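Side-chain contacts in uncharacterized protein YLR301W (Saccharomyces cerevisiae, PDB 3RBY), which is of unknown function and non-essential in yeast, but interacts with the protein HRR25 and may interact with SEC72: residues Ser26-Gly31 with Ser156-Val161; Gly168-Ile173 with Gln220-Leu225. All coordinates share one frame; numbering follows the deposited sequence.

Contact 1: Ser26-Gly31 with Ser156-Val161; sequences SVSTDG and SIVLKV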
loop_
_atom_site.group_PDB
_atom_site.type_symbol
_atom_site.label_atom_id
_atom_site.label_comp_id
_atom_site.label_asym_id
_atom_site.label_seq_id
_atom_site.Cartn_x
_atom_site.Cartn_y
_atom_site.Cartn_z
ATOM N N SER A 26 -7.783 -7.904 10.880
ATOM C CA SER A 26 -7.776 -7.269 12.190
ATOM C C SER A 26 -7.151 -8.192 13.238
ATOM O O SER A 26 -7.622 -9.321 13.453
ATOM C CB SER A 26 -9.199 -6.901 12.631
ATOM O OG SER A 26 -9.902 -6.210 11.617
ATOM N N VAL A 27 -6.105 -7.707 13.904
ATOM C CA VAL A 27 -5.533 -8.451 15.020
ATOM C C VAL A 27 -5.644 -7.611 16.290
ATOM O O VAL A 27 -5.016 -6.553 16.407
ATOM C CB VAL A 27 -4.074 -8.852 14.752
ATOM C CG1 VAL A 27 -3.533 -9.697 15.919
ATOM C CG2 VAL A 27 -3.971 -9.631 13.441
ATOM N N SER A 28 -6.454 -8.076 17.240
ATOM C CA SER A 28 -6.640 -7.329 18.471
ATOM C C SER A 28 -5.363 -7.377 19.304
ATOM O O SER A 28 -4.491 -8.215 19.066
ATOM C CB SER A 28 -7.810 -7.884 19.288
ATOM O OG SER A 28 -7.516 -9.181 19.784
ATOM N N THR A 29 -5.265 -6.470 20.271
ATOM C CA THR A 29 -4.142 -6.421 21.184
ATOM C C THR A 29 -3.975 -7.785 21.871
ATOM O O THR A 29 -2.868 -8.319 21.951
ATOM C CB THR A 29 -4.381 -5.344 22.252
ATOM O OG1 THR A 29 -4.648 -4.085 21.614
ATOM C CG2 THR A 29 -3.150 -5.207 23.168
ATOM N N ASP A 30 -5.073 -8.341 22.379
ATOM C CA ASP A 30 -5.038 -9.657 23.015
ATOM C C ASP A 30 -4.693 -10.794 22.033
ATOM O O ASP A 30 -4.377 -11.906 22.469
ATOM C CB ASP A 30 -6.361 -9.968 23.734
ATOM C CG ASP A 30 -6.581 -9.102 24.954
ATOM O OD1 ASP A 30 -5.733 -8.219 25.230
ATOM O OD2 ASP A 30 -7.622 -9.302 25.629
ATOM N N GLY A 31 -4.764 -10.527 20.727
ATOM C CA GLY A 31 -4.351 -11.507 19.724
ATOM C C GLY A 31 -5.460 -12.204 18.935
ATOM O O GLY A 31 -5.174 -13.077 18.105
ATOM N N SER A 156 -9.153 -1.360 21.259
ATOM C CA SER A 156 -9.105 -2.751 20.812
ATOM C C SER A 156 -10.167 -3.521 21.585
ATOM O O SER A 156 -10.021 -3.759 22.794
ATOM C CB SER A 156 -7.713 -3.335 21.052
ATOM O OG SER A 156 -7.608 -4.673 20.581
ATOM N N ILE A 157 -11.233 -3.904 20.883
ATOM C CA ILE A 157 -12.419 -4.485 21.517
ATOM C C ILE A 157 -12.884 -5.729 20.768
ATOM O O ILE A 157 -12.972 -5.725 19.542
ATOM C CB ILE A 157 -13.581 -3.456 21.607
ATOM C CG1 ILE A 157 -13.149 -2.229 22.430
ATOM C CG2 ILE A 157 -14.828 -4.097 22.210
ATOM C CD1 ILE A 157 -14.144 -1.063 22.400
ATOM N N VAL A 158 -13.155 -6.805 21.500
ATOM C CA VAL A 158 -13.583 -8.045 20.871
ATOM C C VAL A 158 -14.820 -8.594 21.588
ATOM O O VAL A 158 -14.842 -8.659 22.824
ATOM C CB VAL A 158 -12.456 -9.101 20.881
ATOM C CG1 VAL A 158 -12.874 -10.370 20.133
ATOM C CG2 VAL A 158 -11.182 -8.529 20.270
ATOM N N LEU A 159 -15.851 -8.950 20.813
ATOM C CA LEU A 159 -17.023 -9.644 21.348
ATOM C C LEU A 159 -17.108 -11.030 20.731
ATOM O O LEU A 159 -16.787 -11.233 19.551
ATOM C CB LEU A 159 -18.323 -8.878 21.112
ATOM C CG LEU A 159 -18.519 -7.602 21.939
ATOM C CD1 LEU A 159 -17.661 -6.475 21.389
ATOM C CD2 LEU A 159 -19.974 -7.193 21.919
ATOM N N LYS A 160 -17.516 -11.986 21.554
ATOM C CA LYS A 160 -17.624 -13.369 21.131
ATOM C C LYS A 160 -19.019 -13.899 21.445
ATOM O O LYS A 160 -19.569 -13.667 22.529
ATOM C CB LYS A 160 -16.575 -14.204 21.859
ATOM C CG LYS A 160 -16.320 -15.591 21.284
ATOM C CD LYS A 160 -15.108 -16.210 22.015
ATOM C CE LYS A 160 -14.787 -17.631 21.533
ATOM N NZ LYS A 160 -15.841 -18.611 21.917
ATOM N N VAL A 161 -19.586 -14.625 20.493
ATOM C CA VAL A 161 -20.942 -15.137 20.639
ATOM C C VAL A 161 -20.987 -16.207 21.711
ATOM O O VAL A 161 -20.172 -17.146 21.705
ATOM C CB VAL A 161 -21.491 -15.704 19.304
ATOM C CG1 VAL A 161 -22.245 -17.002 19.519
ATOM C CG2 VAL A 161 -22.388 -14.688 18.652
#
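A type I beta turn, S28 to G31, closes the hairpin between strands 24-27 and 33-38 and meets strand 156-161 of the second antiparallel sheet at S156 and V158, so the contact joins the two beta units of HRI1. At the start of the turn, CB of S28 comes down between two side chains of that strand, 3.5 Å from OG of S156 and 3.6 Å from the CG2 methyl of V158. T29 lies beside S156: its backbone N is 3.0 Å from S156 OG, and its OG1 is 3.2 Å from the same oxygen. S156 holds OG anti to its backbone N (chi1 -178°), which directs the hydroxyl at the turn. Both serine hydroxyls turn, however, to the carboxylate of E242 for their hydrogen bonds: S28 OG bonds OE1, while S156 OG and the amide of D30 share OE2. The carboxylate is thus gripped by three groups, two from the turn and one from the strand, which would probably favour its charged form. The turn itself is closed by the G31 N to S28 O bond of 2.9 Å. Strand 156-161 runs between strands 236-244 and 166-173; the first supplies E242, and also H244, which bonds D30 OD1, while the second presents I171 and I173 to S26, whose OG is held by Q178 of strand 176-183.

Contact 2: Gly168-Ile173 with Gln220-Leu225; sequences GLVIVI and QSYENL
V172 lies over one face of the Y222 ring: its CG2 methyl sits 3.5 Å from the ring centroid and only 6° off the normal, a CH-pi contact. V170 reaches the phenol end obliquely, with CG1 3.7 Å from OH and 4.2 Å from CE2. This is plain packing of a loop on an antiparallel sheet, the loop between strands 205-211 and 230-233 laying its tyrosine across strand 166-173. V170 and V172, two apart on the strand, both point toward the loop, and I177 of the next strand and I157 and L159 of strand 156-161 touch the ring as well. V172 puts CG1 anti to its backbone N (chi1 -178°), leaving CG2 beside that N and over the ring. The hydroxyl makes a weak hydrogen bond to the carbonyl of P219, and the carbonyl of Y222 receives a bond from Y243 OH, so the residue has a polar partner at its backbone and a weak one at its hydroxyl. A serine in place of Y222 would probably leave V172 CG2 without its aromatic cover and open a gap between loop and sheet. The second methyl of V172, CG1, approaches the ring less closely, at 4.1 Å from CD1.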
loop_
_atom_site.group_PDB
_atom_site.type_symbol
_atom_site.label_atom_id
_atom_site.label_comp_id
_atom_site.label_asym_id
_atom_site.label_seq_id
_atom_site.Cartn_x
_atom_site.Cartn_y
_atom_site.Cartn_z
ATOM N N GLY A 168 -19.444 -16.770 16.496
ATOM C CA GLY A 168 -19.360 -15.369 16.127
ATOM C C GLY A 168 -18.279 -14.578 16.843
ATOM O O GLY A 168 -18.032 -14.779 18.037
ATOM N N LEU A 169 -17.646 -13.657 16.110
ATOM C CA LEU A 169 -16.571 -12.823 16.641
ATOM C C LEU A 169 -16.677 -11.450 15.994
ATOM O O LEU A 169 -16.777 -11.340 14.767
ATOM C CB LEU A 169 -15.224 -13.428 16.252
ATOM C CG LEU A 169 -14.088 -13.655 17.252
ATOM C CD1 LEU A 169 -12.777 -13.176 16.675
ATOM C CD2 LEU A 169 -14.363 -13.013 18.599
ATOM N N VAL A 170 -16.653 -10.399 16.801
ATOM C CA VAL A 170 -16.533 -9.049 16.265
ATOM C C VAL A 170 -15.269 -8.419 16.845
ATOM O O VAL A 170 -15.038 -8.476 18.057
ATOM C CB VAL A 170 -17.786 -8.202 16.563
ATOM C CG1 VAL A 170 -17.578 -6.748 16.134
ATOM C CG2 VAL A 170 -18.970 -8.784 15.829
ATOM N N ILE A 171 -14.429 -7.865 15.975
ATOM C CA ILE A 171 -13.163 -7.264 16.401
ATOM C C ILE A 171 -13.141 -5.788 16.036
ATOM O O ILE A 171 -13.233 -5.426 14.848
ATOM C CB ILE A 171 -11.942 -7.998 15.786
ATOM C CG1 ILE A 171 -11.871 -9.427 16.324
ATOM C CG2 ILE A 171 -10.650 -7.236 16.092
ATOM C CD1 ILE A 171 -10.809 -10.277 15.683
ATOM N N VAL A 172 -13.043 -4.946 17.069
ATOM C CA VAL A 172 -13.077 -3.497 16.920
ATOM C C VAL A 172 -11.667 -2.907 17.107
ATOM O O VAL A 172 -11.115 -2.917 18.219
ATOM C CB VAL A 172 -14.063 -2.850 17.952
ATOM C CG1 VAL A 172 -14.154 -1.335 17.769
ATOM C CG2 VAL A 172 -15.451 -3.455 17.833
ATOM N N ILE A 173 -11.091 -2.383 16.027
ATOM C CA ILE A 173 -9.811 -1.689 16.126
ATOM C C ILE A 173 -9.917 -0.241 15.646
ATOM O O ILE A 173 -10.119 0.039 14.440
ATOM C CB ILE A 173 -8.711 -2.411 15.345
ATOM C CG1 ILE A 173 -8.679 -3.892 15.750
ATOM C CG2 ILE A 173 -7.356 -1.728 15.591
ATOM C CD1 ILE A 173 -7.625 -4.694 15.013
ATOM N N GLN A 220 -23.269 -3.399 17.113
ATOM C CA GLN A 220 -22.732 -2.387 16.209
ATOM C C GLN A 220 -22.258 -1.157 16.983
ATOM O O GLN A 220 -21.832 -0.166 16.391
ATOM C CB GLN A 220 -23.811 -1.963 15.180
ATOM C CG GLN A 220 -24.173 -3.026 14.128
ATOM C CD GLN A 220 -25.656 -2.989 13.723
ATOM O OE1 GLN A 220 -26.276 -1.912 13.631
ATOM N NE2 GLN A 220 -26.228 -4.173 13.478
ATOM N N SER A 221 -22.358 -1.212 18.306
ATOM C CA SER A 221 -21.937 -0.105 19.160
ATOM C C SER A 221 -21.195 -0.667 20.367
ATOM O O SER A 221 -21.644 -1.646 20.978
ATOM C CB SER A 221 -23.152 0.703 19.630
ATOM O OG SER A 221 -22.817 1.588 20.691
ATOM N N TYR A 222 -20.075 -0.051 20.726
ATOM C CA TYR A 222 -19.208 -0.627 21.747
ATOM C C TYR A 222 -18.942 0.373 22.857
ATOM O O TYR A 222 -18.007 0.224 23.650
ATOM C CB TYR A 222 -17.935 -1.130 21.081
ATOM C CG TYR A 222 -18.294 -1.787 19.772
ATOM C CD1 TYR A 222 -18.205 -1.092 18.577
ATOM C CD2 TYR A 222 -18.818 -3.073 19.744
ATOM C CE1 TYR A 222 -18.574 -1.676 17.385
ATOM C CE2 TYR A 222 -19.190 -3.666 18.563
ATOM C CZ TYR A 222 -19.069 -2.967 17.383
ATOM O OH TYR A 222 -19.441 -3.570 16.195
ATOM N N GLU A 223 -19.815 1.374 22.917
ATOM C CA GLU A 223 -19.786 2.373 23.973
ATOM C C GLU A 223 -20.277 1.821 25.310
ATOM O O GLU A 223 -21.228 1.025 25.372
ATOM C CB GLU A 223 -20.618 3.603 23.574
ATOM C CG GLU A 223 -20.023 4.380 22.403
ATOM C CD GLU A 223 -18.508 4.574 22.539
ATOM O OE1 GLU A 223 -18.066 5.439 23.330
ATOM O OE2 GLU A 223 -17.753 3.847 21.853
ATOM N N ASN A 224 -19.606 2.239 26.378
ATOM C CA ASN A 224 -20.075 1.951 27.730
ATOM C C ASN A 224 -20.274 0.458 27.978
ATOM O O ASN A 224 -21.292 0.017 28.529
ATOM C CB ASN A 224 -21.348 2.751 28.026
ATOM C CG ASN A 224 -21.174 4.243 27.748
ATOM O OD1 ASN A 224 -20.535 4.961 28.521
ATOM N ND2 ASN A 224 -21.745 4.714 26.643
ATOM N N LEU A 225 -19.282 -0.311 27.549
ATOM C CA LEU A 225 -19.213 -1.723 27.859
ATOM C C LEU A 225 -18.002 -1.910 28.755
ATOM O O LEU A 225 -17.244 -0.967 28.984
ATOM C CB LEU A 225 -19.057 -2.536 26.583
ATOM C CG LEU A 225 -20.231 -2.493 25.609
ATOM C CD1 LEU A 225 -19.928 -3.339 24.379
ATOM C CD2 LEU A 225 -21.486 -2.994 26.298
#

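How the contacts relate
Both contacts are buried and reach the same antiparallel sheet through neighbouring strands, 156-161 and 166-173, with centres about 9 Å apart. Backbone pairing couples them: V172 N lies 2.6 Å from I157 O, and V170 N 2.9 Å from L159 O, both probable hydrogen bonds. Contact 1 brings a hairpin turn of the other sheet onto this one and is mostly polar, with small hydroxyl side chains gathered round the carboxylate of E242. Contact 2 is apolar and brings in a long loop through one aromatic ring, while its neighbours S221, E223 and N224 are exposed. Side chains alternate along each strand: S156 and V158 face the turn, whereas I157 and L159 touch the tyrosine of contact 2.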